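Local coordinates for DNA repair protein RAD7 (Saccharomyces cerevisiae, PDB 5ZB2) that takes part in global genome nucleotide excision repair as a component of the GGR complex with RAD16 and ABF1, and binds ELC1, at residues 262-276 and 290-304. Numbering follows the deposited sequence.
Sequences IPEKCPLEVLSLEES and KVELNNLIECSFRRC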
# COMPACT_ATOMS: atom_id res chain seq x y z
N ILE A 262 -49.13 1.15 -3.81
CA ILE A 262 -48.61 -0.20 -4.04
C ILE A 262 -49.60 -0.93 -4.94
O ILE A 262 -50.80 -1.00 -4.62
CB ILE A 262 -48.40 -0.97 -2.72
CG1 ILE A 262 -47.37 -0.27 -1.84
CG2 ILE A 262 -47.99 -2.41 -2.99
CD1 ILE A 262 -45.94 -0.29 -2.38
N PRO A 263 -49.17 -1.49 -6.07
CA PRO A 263 -50.12 -2.17 -6.96
C PRO A 263 -50.68 -3.44 -6.35
O PRO A 263 -50.02 -4.11 -5.54
CB PRO A 263 -49.28 -2.47 -8.21
CG PRO A 263 -47.88 -2.56 -7.70
CD PRO A 263 -47.79 -1.57 -6.58
N GLU A 264 -51.90 -3.77 -6.76
CA GLU A 264 -52.57 -4.96 -6.23
C GLU A 264 -51.76 -6.21 -6.52
O GLU A 264 -51.68 -7.12 -5.68
CB GLU A 264 -53.98 -5.07 -6.82
CG GLU A 264 -54.79 -3.79 -6.74
CD GLU A 264 -56.25 -3.99 -7.08
OE1 GLU A 264 -57.08 -4.02 -6.15
OE2 GLU A 264 -56.58 -4.13 -8.28
N LYS A 265 -51.16 -6.29 -7.71
CA LYS A 265 -50.17 -7.32 -8.02
C LYS A 265 -48.85 -6.83 -7.43
O LYS A 265 -47.98 -6.28 -8.11
CB LYS A 265 -50.07 -7.55 -9.52
CG LYS A 265 -51.41 -7.66 -10.24
CD LYS A 265 -52.25 -8.80 -9.70
CE LYS A 265 -53.59 -8.88 -10.41
NZ LYS A 265 -54.44 -9.97 -9.86
N CYS A 266 -48.72 -7.02 -6.13
CA CYS A 266 -47.62 -6.40 -5.39
C CYS A 266 -46.33 -7.19 -5.59
O CYS A 266 -46.29 -8.38 -5.27
CB CYS A 266 -47.97 -6.32 -3.91
SG CYS A 266 -46.66 -5.58 -2.95
N PRO A 267 -45.26 -6.57 -6.09
CA PRO A 267 -43.99 -7.29 -6.26
C PRO A 267 -43.13 -7.35 -5.01
O PRO A 267 -41.98 -7.80 -5.11
CB PRO A 267 -43.30 -6.47 -7.36
CG PRO A 267 -43.77 -5.08 -7.11
CD PRO A 267 -45.19 -5.20 -6.64
N LEU A 268 -43.62 -6.91 -3.86
CA LEU A 268 -42.78 -6.86 -2.66
C LEU A 268 -42.28 -8.25 -2.29
O LEU A 268 -43.06 -9.19 -2.16
CB LEU A 268 -43.55 -6.24 -1.49
CG LEU A 268 -43.76 -4.73 -1.51
CD1 LEU A 268 -44.60 -4.33 -0.31
CD2 LEU A 268 -42.43 -3.98 -1.51
N GLU A 269 -40.97 -8.36 -2.11
CA GLU A 269 -40.35 -9.58 -1.63
C GLU A 269 -39.86 -9.46 -0.19
O GLU A 269 -39.75 -10.48 0.49
CB GLU A 269 -39.17 -9.97 -2.53
CG GLU A 269 -39.49 -9.85 -4.02
CD GLU A 269 -38.31 -10.17 -4.91
OE1 GLU A 269 -38.54 -10.69 -6.03
OE2 GLU A 269 -37.16 -9.91 -4.51
N VAL A 270 -39.60 -8.25 0.28
CA VAL A 270 -39.11 -8.00 1.63
C VAL A 270 -39.85 -6.80 2.20
O VAL A 270 -39.93 -5.75 1.55
CB VAL A 270 -37.59 -7.75 1.65
CG1 VAL A 270 -37.11 -7.43 3.07
CG2 VAL A 270 -36.85 -8.95 1.09
N LEU A 271 -40.39 -6.95 3.41
CA LEU A 271 -41.14 -5.88 4.06
C LEU A 271 -40.81 -5.89 5.54
O LEU A 271 -40.98 -6.92 6.21
CB LEU A 271 -42.65 -6.04 3.85
CG LEU A 271 -43.50 -4.99 4.57
CD1 LEU A 271 -43.28 -3.61 3.94
CD2 LEU A 271 -44.97 -5.36 4.56
N SER A 272 -40.36 -4.75 6.06
CA SER A 272 -40.03 -4.64 7.48
C SER A 272 -40.46 -3.28 8.01
O SER A 272 -40.09 -2.25 7.45
CB SER A 272 -38.52 -4.84 7.70
OG SER A 272 -38.17 -4.59 9.06
N LEU A 273 -41.20 -3.29 9.12
CA LEU A 273 -41.72 -2.07 9.73
C LEU A 273 -41.51 -2.12 11.24
O LEU A 273 -42.43 -1.95 12.03
CB LEU A 273 -43.20 -1.88 9.39
CG LEU A 273 -43.60 -1.87 7.92
CD1 LEU A 273 -45.12 -1.81 7.79
CD2 LEU A 273 -42.96 -0.69 7.20
N GLU A 274 -40.28 -2.34 11.67
CA GLU A 274 -40.00 -2.62 13.07
C GLU A 274 -40.10 -1.36 13.93
O GLU A 274 -39.75 -0.26 13.49
CB GLU A 274 -38.62 -3.25 13.20
CG GLU A 274 -38.47 -4.54 12.39
CD GLU A 274 -37.13 -5.22 12.62
OE1 GLU A 274 -36.28 -4.66 13.35
OE2 GLU A 274 -36.93 -6.32 12.07
N GLU A 275 -40.61 -1.54 15.15
CA GLU A 275 -40.67 -0.51 16.19
C GLU A 275 -41.67 0.61 15.89
O GLU A 275 -41.54 1.71 16.43
CB GLU A 275 -39.28 0.10 16.45
CG GLU A 275 -38.34 -0.83 17.21
CD GLU A 275 -37.01 -0.18 17.54
OE1 GLU A 275 -36.89 1.06 17.42
OE2 GLU A 275 -36.07 -0.91 17.92
N SER A 276 -42.68 0.36 15.06
CA SER A 276 -43.70 1.36 14.75
C SER A 276 -44.90 1.13 15.67
O SER A 276 -45.87 0.47 15.31
CB SER A 276 -44.09 1.30 13.28
OG SER A 276 -43.00 1.66 12.45
N LYS A 290 -56.26 -5.60 0.32
CA LYS A 290 -56.35 -4.99 -1.00
C LYS A 290 -55.36 -5.60 -1.98
O LYS A 290 -55.66 -5.73 -3.17
CB LYS A 290 -56.11 -3.48 -0.89
CG LYS A 290 -56.08 -2.76 -2.23
CD LYS A 290 -55.75 -1.30 -2.06
CE LYS A 290 -55.91 -0.54 -3.37
NZ LYS A 290 -54.98 -1.02 -4.42
N VAL A 291 -54.17 -5.98 -1.51
CA VAL A 291 -53.08 -6.37 -2.40
C VAL A 291 -52.83 -7.86 -2.28
O VAL A 291 -53.26 -8.53 -1.33
CB VAL A 291 -51.80 -5.57 -2.10
CG1 VAL A 291 -52.06 -4.08 -2.22
CG2 VAL A 291 -51.25 -5.92 -0.71
N GLU A 292 -52.12 -8.39 -3.27
CA GLU A 292 -51.70 -9.79 -3.30
C GLU A 292 -50.19 -9.83 -3.12
O GLU A 292 -49.44 -9.26 -3.93
CB GLU A 292 -52.11 -10.46 -4.61
CG GLU A 292 -53.61 -10.53 -4.82
CD GLU A 292 -53.98 -11.25 -6.10
OE1 GLU A 292 -53.07 -11.60 -6.88
OE2 GLU A 292 -55.19 -11.46 -6.33
N LEU A 293 -49.74 -10.50 -2.06
CA LEU A 293 -48.32 -10.56 -1.73
C LEU A 293 -47.74 -11.93 -2.04
O LEU A 293 -47.16 -12.58 -1.16
CB LEU A 293 -48.12 -10.21 -0.25
CG LEU A 293 -48.61 -8.81 0.12
CD1 LEU A 293 -48.77 -8.67 1.62
CD2 LEU A 293 -47.65 -7.77 -0.41
N ASN A 294 -47.88 -12.38 -3.29
CA ASN A 294 -47.47 -13.72 -3.69
C ASN A 294 -45.96 -13.89 -3.77
O ASN A 294 -45.50 -15.01 -3.99
CB ASN A 294 -48.09 -14.07 -5.05
CG ASN A 294 -49.60 -14.18 -4.99
OD1 ASN A 294 -50.17 -14.61 -3.99
ND2 ASN A 294 -50.26 -13.80 -6.08
N ASN A 295 -45.19 -12.82 -3.61
CA ASN A 295 -43.73 -12.88 -3.73
C ASN A 295 -43.02 -12.53 -2.43
O ASN A 295 -41.79 -12.40 -2.42
CB ASN A 295 -43.26 -11.95 -4.85
CG ASN A 295 -43.90 -12.27 -6.18
OD1 ASN A 295 -44.91 -11.67 -6.56
ND2 ASN A 295 -43.33 -13.22 -6.91
N LEU A 296 -43.75 -12.38 -1.33
CA LEU A 296 -43.13 -11.94 -0.08
C LEU A 296 -42.30 -13.08 0.52
O LEU A 296 -42.83 -14.13 0.88
CB LEU A 296 -44.20 -11.48 0.90
CG LEU A 296 -43.71 -10.75 2.15
CD1 LEU A 296 -42.99 -9.46 1.79
CD2 LEU A 296 -44.86 -10.48 3.10
N ILE A 297 -40.99 -12.86 0.61
CA ILE A 297 -40.06 -13.85 1.11
C ILE A 297 -39.73 -13.61 2.58
O ILE A 297 -39.56 -14.56 3.34
CB ILE A 297 -38.78 -13.85 0.24
CG1 ILE A 297 -39.11 -14.25 -1.20
CG2 ILE A 297 -37.71 -14.76 0.82
CD1 ILE A 297 -39.69 -15.65 -1.36
N GLU A 298 -39.63 -12.35 2.98
CA GLU A 298 -39.23 -11.98 4.32
C GLU A 298 -40.14 -10.87 4.82
O GLU A 298 -40.42 -9.91 4.09
CB GLU A 298 -37.77 -11.52 4.34
CG GLU A 298 -37.19 -11.27 5.72
CD GLU A 298 -35.76 -10.77 5.66
OE1 GLU A 298 -35.47 -9.72 6.26
OE2 GLU A 298 -34.93 -11.43 5.00
N CYS A 299 -40.59 -11.00 6.06
CA CYS A 299 -41.47 -10.00 6.66
C CYS A 299 -41.19 -9.92 8.15
O CYS A 299 -41.10 -10.95 8.83
CB CYS A 299 -42.94 -10.35 6.42
SG CYS A 299 -44.09 -9.12 7.07
N SER A 300 -41.06 -8.69 8.67
CA SER A 300 -40.82 -8.47 10.09
C SER A 300 -41.72 -7.35 10.61
O SER A 300 -41.80 -6.28 10.00
CB SER A 300 -39.36 -8.11 10.36
OG SER A 300 -39.18 -7.79 11.73
N PHE A 301 -42.37 -7.62 11.74
CA PHE A 301 -43.13 -6.62 12.48
C PHE A 301 -42.60 -6.46 13.90
O PHE A 301 -43.34 -6.11 14.82
CB PHE A 301 -44.62 -6.98 12.51
CG PHE A 301 -45.25 -7.10 11.16
CD1 PHE A 301 -45.30 -6.01 10.30
CD2 PHE A 301 -45.82 -8.29 10.74
CE1 PHE A 301 -45.88 -6.11 9.05
CE2 PHE A 301 -46.42 -8.40 9.49
CZ PHE A 301 -46.45 -7.31 8.65
N ARG A 302 -41.30 -6.72 14.09
CA ARG A 302 -40.69 -6.65 15.41
C ARG A 302 -41.07 -5.36 16.13
O ARG A 302 -40.82 -4.26 15.63
CB ARG A 302 -39.17 -6.76 15.29
CG ARG A 302 -38.44 -6.76 16.64
CD ARG A 302 -36.92 -6.82 16.47
NE ARG A 302 -36.41 -5.63 15.82
CZ ARG A 302 -36.21 -4.46 16.43
NH1 ARG A 302 -36.48 -4.33 17.73
NH2 ARG A 302 -35.75 -3.43 15.75
N ARG A 303 -41.66 -5.52 17.31
CA ARG A 303 -41.99 -4.41 18.21
C ARG A 303 -43.00 -3.44 17.59
O ARG A 303 -43.00 -2.25 17.90
CB ARG A 303 -40.73 -3.66 18.66
CG ARG A 303 -39.94 -4.42 19.72
CD ARG A 303 -38.90 -3.55 20.41
NE ARG A 303 -39.49 -2.38 21.06
CZ ARG A 303 -40.17 -2.41 22.20
NH1 ARG A 303 -40.35 -3.56 22.84
NH2 ARG A 303 -40.66 -1.29 22.71
N CYS A 304 -43.88 -3.95 16.72
CA CYS A 304 -45.09 -3.23 16.33
C CYS A 304 -46.17 -3.56 17.35
O CYS A 304 -47.06 -4.38 17.12
CB CYS A 304 -45.51 -3.60 14.92
SG CYS A 304 -44.74 -2.61 13.65
O HOH W 1 -53.16 0.28 -6.31
O HOH W 2 -45.61 -9.79 -3.21
O HOH W 3 -47.86 -10.87 -6.13
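Two carboxylate oxygens, E274 OE1 and E275 OE2, lie in the plane of the R302 guanidinium, against its edge, with both carboxylates turned almost perpendicular to it. This network lies just past two parallel strands, 270-272 and 298-300, neighbouring rungs of the leucine-rich repeat solenoid in this C-terminal part of Rad7. R302 NE and NH2 grip E274 side-on, each 2.7 Å from OE1 and on the same face of the carboxylate, NE from well above its plane. The hold of E275 OE2 on R302 NH2 is weak, at 3.3 Å. The other E274 oxygen, OE2, takes the S300 hydroxyl, OG, at 2.7 Å; with OG anti to the backbone N (chi1 175°), S300 presents it to the glutamate. With an alanine here in place of E274, R302 would probably be left to the weak hold of E275 and the S300 hydroxyl would lose its acceptor. In the ladder, L271 N donates to E298 O and L271 O accepts from S300 N, both at 3.0 Å. On the buried face L271 CB packs on L296 CD1. Before the strands, C266 SG rests 3.5 Å from L293 CD2, while E269 O accepts from both I297 N and E298 N.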